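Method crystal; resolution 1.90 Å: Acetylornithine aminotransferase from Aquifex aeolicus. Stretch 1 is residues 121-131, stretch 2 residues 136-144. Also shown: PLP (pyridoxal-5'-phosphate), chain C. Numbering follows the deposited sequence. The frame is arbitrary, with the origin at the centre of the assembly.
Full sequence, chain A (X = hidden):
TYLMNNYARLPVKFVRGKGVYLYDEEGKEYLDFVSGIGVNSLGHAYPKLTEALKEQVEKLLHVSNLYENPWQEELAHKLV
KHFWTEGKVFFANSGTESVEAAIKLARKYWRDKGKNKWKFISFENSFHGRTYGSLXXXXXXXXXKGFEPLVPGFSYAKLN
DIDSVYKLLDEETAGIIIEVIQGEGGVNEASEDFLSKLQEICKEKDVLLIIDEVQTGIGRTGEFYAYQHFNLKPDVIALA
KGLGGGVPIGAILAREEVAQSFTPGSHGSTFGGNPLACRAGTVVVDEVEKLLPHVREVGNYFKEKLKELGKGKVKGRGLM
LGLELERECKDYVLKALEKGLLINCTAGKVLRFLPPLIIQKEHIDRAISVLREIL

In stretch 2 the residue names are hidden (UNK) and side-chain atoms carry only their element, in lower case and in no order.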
# COMPACT_ATOMS: atom_id res chain seq x y z
N ILE A 121 -16.24 -12.44 -11.24
CA ILE A 121 -16.78 -13.51 -10.43
C ILE A 121 -15.66 -13.92 -9.49
O ILE A 121 -14.57 -14.27 -9.94
CB ILE A 121 -17.15 -14.74 -11.29
CG1 ILE A 121 -18.32 -14.38 -12.23
CG2 ILE A 121 -17.51 -15.91 -10.38
CD1 ILE A 121 -18.72 -15.52 -13.16
N SER A 122 -15.91 -13.84 -8.19
CA SER A 122 -14.91 -14.26 -7.22
C SER A 122 -15.59 -15.35 -6.41
O SER A 122 -16.68 -15.79 -6.78
CB SER A 122 -14.47 -13.09 -6.32
OG SER A 122 -15.56 -12.55 -5.60
N PHE A 123 -14.99 -15.79 -5.32
CA PHE A 123 -15.57 -16.87 -4.55
C PHE A 123 -15.87 -16.59 -3.08
O PHE A 123 -15.27 -15.72 -2.46
CB PHE A 123 -14.67 -18.10 -4.66
CG PHE A 123 -14.59 -18.66 -6.05
CD1 PHE A 123 -15.54 -19.58 -6.49
CD2 PHE A 123 -13.60 -18.24 -6.92
CE1 PHE A 123 -15.50 -20.07 -7.80
CE2 PHE A 123 -13.55 -18.72 -8.23
CZ PHE A 123 -14.50 -19.64 -8.66
N GLU A 124 -16.83 -17.35 -2.55
CA GLU A 124 -17.22 -17.24 -1.16
C GLU A 124 -16.02 -17.66 -0.32
O GLU A 124 -15.26 -18.55 -0.72
CB GLU A 124 -18.41 -18.15 -0.87
CG GLU A 124 -19.76 -17.53 -1.22
CD GLU A 124 -20.92 -18.50 -1.06
OE1 GLU A 124 -20.85 -19.38 -0.18
OE2 GLU A 124 -21.91 -18.37 -1.81
N ASN A 125 -15.85 -17.03 0.84
CA ASN A 125 -14.75 -17.32 1.75
C ASN A 125 -13.41 -16.82 1.25
O ASN A 125 -12.38 -17.15 1.83
CB ASN A 125 -14.64 -18.82 2.01
CG ASN A 125 -15.90 -19.41 2.57
OD1 ASN A 125 -16.41 -18.94 3.59
ND2 ASN A 125 -16.41 -20.44 1.92
N SER A 126 -13.43 -16.05 0.18
CA SER A 126 -12.19 -15.52 -0.37
C SER A 126 -11.81 -14.24 0.37
O SER A 126 -12.64 -13.62 1.03
CB SER A 126 -12.36 -15.20 -1.86
OG SER A 126 -13.21 -14.09 -2.04
N PHE A 127 -10.54 -13.87 0.25
CA PHE A 127 -10.05 -12.65 0.88
C PHE A 127 -9.02 -12.05 -0.05
O PHE A 127 -7.98 -12.65 -0.28
CB PHE A 127 -9.37 -12.93 2.23
CG PHE A 127 -8.97 -11.68 2.94
CD1 PHE A 127 -9.90 -10.94 3.65
CD2 PHE A 127 -7.67 -11.18 2.81
CE1 PHE A 127 -9.57 -9.71 4.22
CE2 PHE A 127 -7.32 -9.96 3.37
CZ PHE A 127 -8.27 -9.22 4.07
N HIS A 128 -9.32 -10.87 -0.59
CA HIS A 128 -8.42 -10.23 -1.53
C HIS A 128 -7.91 -8.85 -1.09
O HIS A 128 -7.07 -8.26 -1.76
CB HIS A 128 -9.10 -10.12 -2.90
CG HIS A 128 -9.51 -11.44 -3.47
ND1 HIS A 128 -8.59 -12.42 -3.80
CD2 HIS A 128 -10.73 -11.96 -3.74
CE1 HIS A 128 -9.23 -13.49 -4.24
NE2 HIS A 128 -10.53 -13.24 -4.22
N GLY A 129 -8.42 -8.35 0.03
CA GLY A 129 -7.98 -7.05 0.49
C GLY A 129 -9.09 -6.20 1.07
O GLY A 129 -10.28 -6.54 0.94
N ARG A 130 -8.71 -5.08 1.68
CA ARG A 130 -9.65 -4.18 2.33
C ARG A 130 -9.96 -2.88 1.61
O ARG A 130 -10.90 -2.18 2.00
CB ARG A 130 -9.13 -3.84 3.73
CG ARG A 130 -8.90 -5.03 4.63
CD ARG A 130 -10.18 -5.48 5.33
NE ARG A 130 -9.87 -6.30 6.50
CZ ARG A 130 -10.72 -6.56 7.49
NH1 ARG A 130 -11.95 -6.06 7.46
NH2 ARG A 130 -10.33 -7.30 8.51
N THR A 131 -9.16 -2.51 0.60
CA THR A 131 -9.45 -1.28 -0.14
C THR A 131 -10.68 -1.61 -1.01
O THR A 131 -10.93 -2.78 -1.29
CB THR A 131 -8.24 -0.83 -1.00
OG1 THR A 131 -7.75 -1.92 -1.79
CG2 THR A 131 -7.12 -0.33 -0.09
N UNK A 136 -14.49 -5.45 -2.75
CA UNK A 136 -15.61 -5.89 -3.58
C UNK A 136 -15.40 -7.33 -4.05
O UNK A 136 -16.35 -8.09 -4.16
c UNK A 136 -15.80 -4.95 -4.77
o UNK A 136 -16.04 -3.63 -4.31
N UNK A 137 -14.14 -7.69 -4.32
CA UNK A 137 -13.81 -9.04 -4.77
C UNK A 137 -13.86 -10.04 -3.61
O UNK A 137 -14.08 -11.23 -3.82
c UNK A 137 -12.43 -9.06 -5.41
N UNK A 138 -13.64 -9.54 -2.40
CA UNK A 138 -13.66 -10.38 -1.21
C UNK A 138 -15.08 -10.89 -0.96
O UNK A 138 -15.99 -10.11 -0.70
c UNK A 138 -13.13 -9.58 -0.00
c UNK A 138 -13.27 -10.36 1.29
o UNK A 138 -11.75 -9.27 -0.22
N UNK A 139 -15.25 -12.21 -1.04
CA UNK A 139 -16.56 -12.80 -0.87
C UNK A 139 -16.99 -13.08 0.55
O UNK A 139 -17.42 -14.19 0.87
N UNK A 140 -16.87 -12.08 1.41
CA UNK A 140 -17.26 -12.23 2.81
C UNK A 140 -17.98 -10.96 3.24
O UNK A 140 -17.36 -10.00 3.67
c UNK A 140 -15.27 -13.74 3.30
c UNK A 140 -16.04 -12.48 3.69
o UNK A 140 -14.56 -14.40 5.48
c UNK A 140 -14.23 -14.13 4.33
n UNK A 140 -12.97 -14.17 3.92
N UNK A 141 -19.32 -10.97 3.12
CA UNK A 141 -20.20 -9.85 3.47
C UNK A 141 -19.91 -9.17 4.80
O UNK A 141 -20.16 -7.98 4.95
c UNK A 141 -20.11 -12.15 2.73
c UNK A 141 -21.45 -11.53 2.38
c UNK A 141 -21.59 -10.50 3.45
N UNK A 142 -19.37 -9.92 5.76
CA UNK A 142 -19.08 -9.32 7.06
C UNK A 142 -18.06 -8.19 6.95
O UNK A 142 -18.08 -7.26 7.75
c UNK A 142 -18.59 -10.38 8.06
c UNK A 142 -15.50 -12.62 8.56
n UNK A 142 -15.13 -13.58 9.64
c UNK A 142 -17.25 -11.01 7.73
c UNK A 142 -16.85 -11.99 8.83
N UNK A 143 -17.19 -8.27 5.95
CA UNK A 143 -16.17 -7.24 5.75
C UNK A 143 -16.71 -6.06 4.95
O UNK A 143 -16.06 -5.02 4.86
c UNK A 143 -14.96 -7.82 5.01
c UNK A 143 -14.19 -8.84 5.80
c UNK A 143 -13.78 -8.57 7.10
c UNK A 143 -13.86 -10.08 5.24
c UNK A 143 -12.72 -10.74 7.27
c UNK A 143 -13.05 -9.51 7.84
c UNK A 143 -13.13 -11.02 5.97
N UNK A 144 -17.91 -6.22 4.39
CA UNK A 144 -18.54 -5.17 3.59
C UNK A 144 -19.42 -4.25 4.43
O UNK A 144 -19.51 -3.05 4.16
c UNK A 144 -17.41 -6.89 1.28
c UNK A 144 -18.72 -6.74 1.58
n UNK A 144 -19.39 -7.68 0.83
c UNK A 144 -18.53 -8.37 0.11
n UNK A 144 -17.31 -7.91 0.36
c UNK A 144 -19.43 -5.79 2.49
N1 PLP C . -5.24 -11.41 -0.86
C2 PLP C . -4.88 -12.55 -0.25
C2A PLP C . -5.13 -13.88 -0.90
C3 PLP C . -4.25 -12.51 1.02
O3 PLP C . -3.88 -13.67 1.65
C4 PLP C . -4.02 -11.24 1.63
C4A PLP C . -3.35 -11.19 2.96
C5 PLP C . -4.43 -10.03 0.93
C6 PLP C . -5.04 -10.18 -0.33
C5A PLP C . -4.22 -8.65 1.53
O4P PLP C . -2.83 -8.31 1.44
P PLP C . -2.60 -6.84 2.09
O1P PLP C . -1.16 -6.52 1.98
O2P PLP C . -3.45 -5.72 1.33
O3P PLP C . -3.04 -6.87 3.63
O HOH W 1 -13.43 -4.37 5.68

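Position 136 carries one carbon followed by one oxygen; its CB points away from stretch 1 and the side chain touches nothing there. This hydroxymethyl is Ser136. At position 137 a single side-chain carbon, CB, lies 3.8 Å from CD2 of His128; this is Ala137. The edge of the His128 ring also lies near O of Ala137. That carbonyl O accepts a hydrogen bond from OG of Ser122 at 2.7 Å, although the place of that hydroxyl is less sure.

At position 138 the first side-chain carbon bears one oxygen and one carbon. The oxygen lies 2.9 Å from the backbone N of His128 and accepts its hydrogen bond, while the terminal carbon is 3.3 Å from O of Ser126. A branched hydroxyl side chain of this kind is threonine, Thr138, the first residue to leave the helical conformation.

Position 139 has no side-chain atoms. Its CA approaches O of Phe123 to 3.6 Å in a CA-H...O contact, and a CB would point toward stretch 1 and stand only 2.2 Å from that same Phe123 O, a clash. The residue is therefore Gly139. Both backbone polar atoms are used: N of Gly139 donates to OG of Ser126 at 2.9 Å, and O of Gly139 accepts from N of Asn125 at 3.2 Å.

Three carbons, the third carrying one oxygen and one nitrogen, make up position 140. The amide nitrogen reaches O of Ser126, and the residue is Gln140, whose NE2 donates that nearly straight bond of 3.0 Å to Ser126 O.

Position 141 has three carbons closing a ring onto the backbone nitrogen, out of reach of stretch 1, hence Pro141. Four carbons in a row ending in nitrogen, also out of reach, define position 142 as Lys142.

At position 143 one carbon leads to a ring of six carbons without a hydroxyl. The edge of Phe127 meets its face, with ring planes at 76°, and a ring carbon is 3.1 Å from NH1 of Arg130. This is Phe143, and the ring carbon is its CD1. A water links that NH1 to O of Phe143. Position 144 holds one carbon and a five-membered ring of three carbons and two nitrogens, out of reach of stretch 1: His144, whose NE2 makes a weak bond of 2.8 Å to O of Thr138.

Gly139 thus sits against the turn from Phe123 to Ser126, while Thr138 OG1 holds the backbone N of His128 just past it. Ser126 OG donates to O of Phe123 at 2.7 Å while accepting from Gly139, tying the turn to the opposing backbone.

Stretch 2 (136-144) SATGQPKFH
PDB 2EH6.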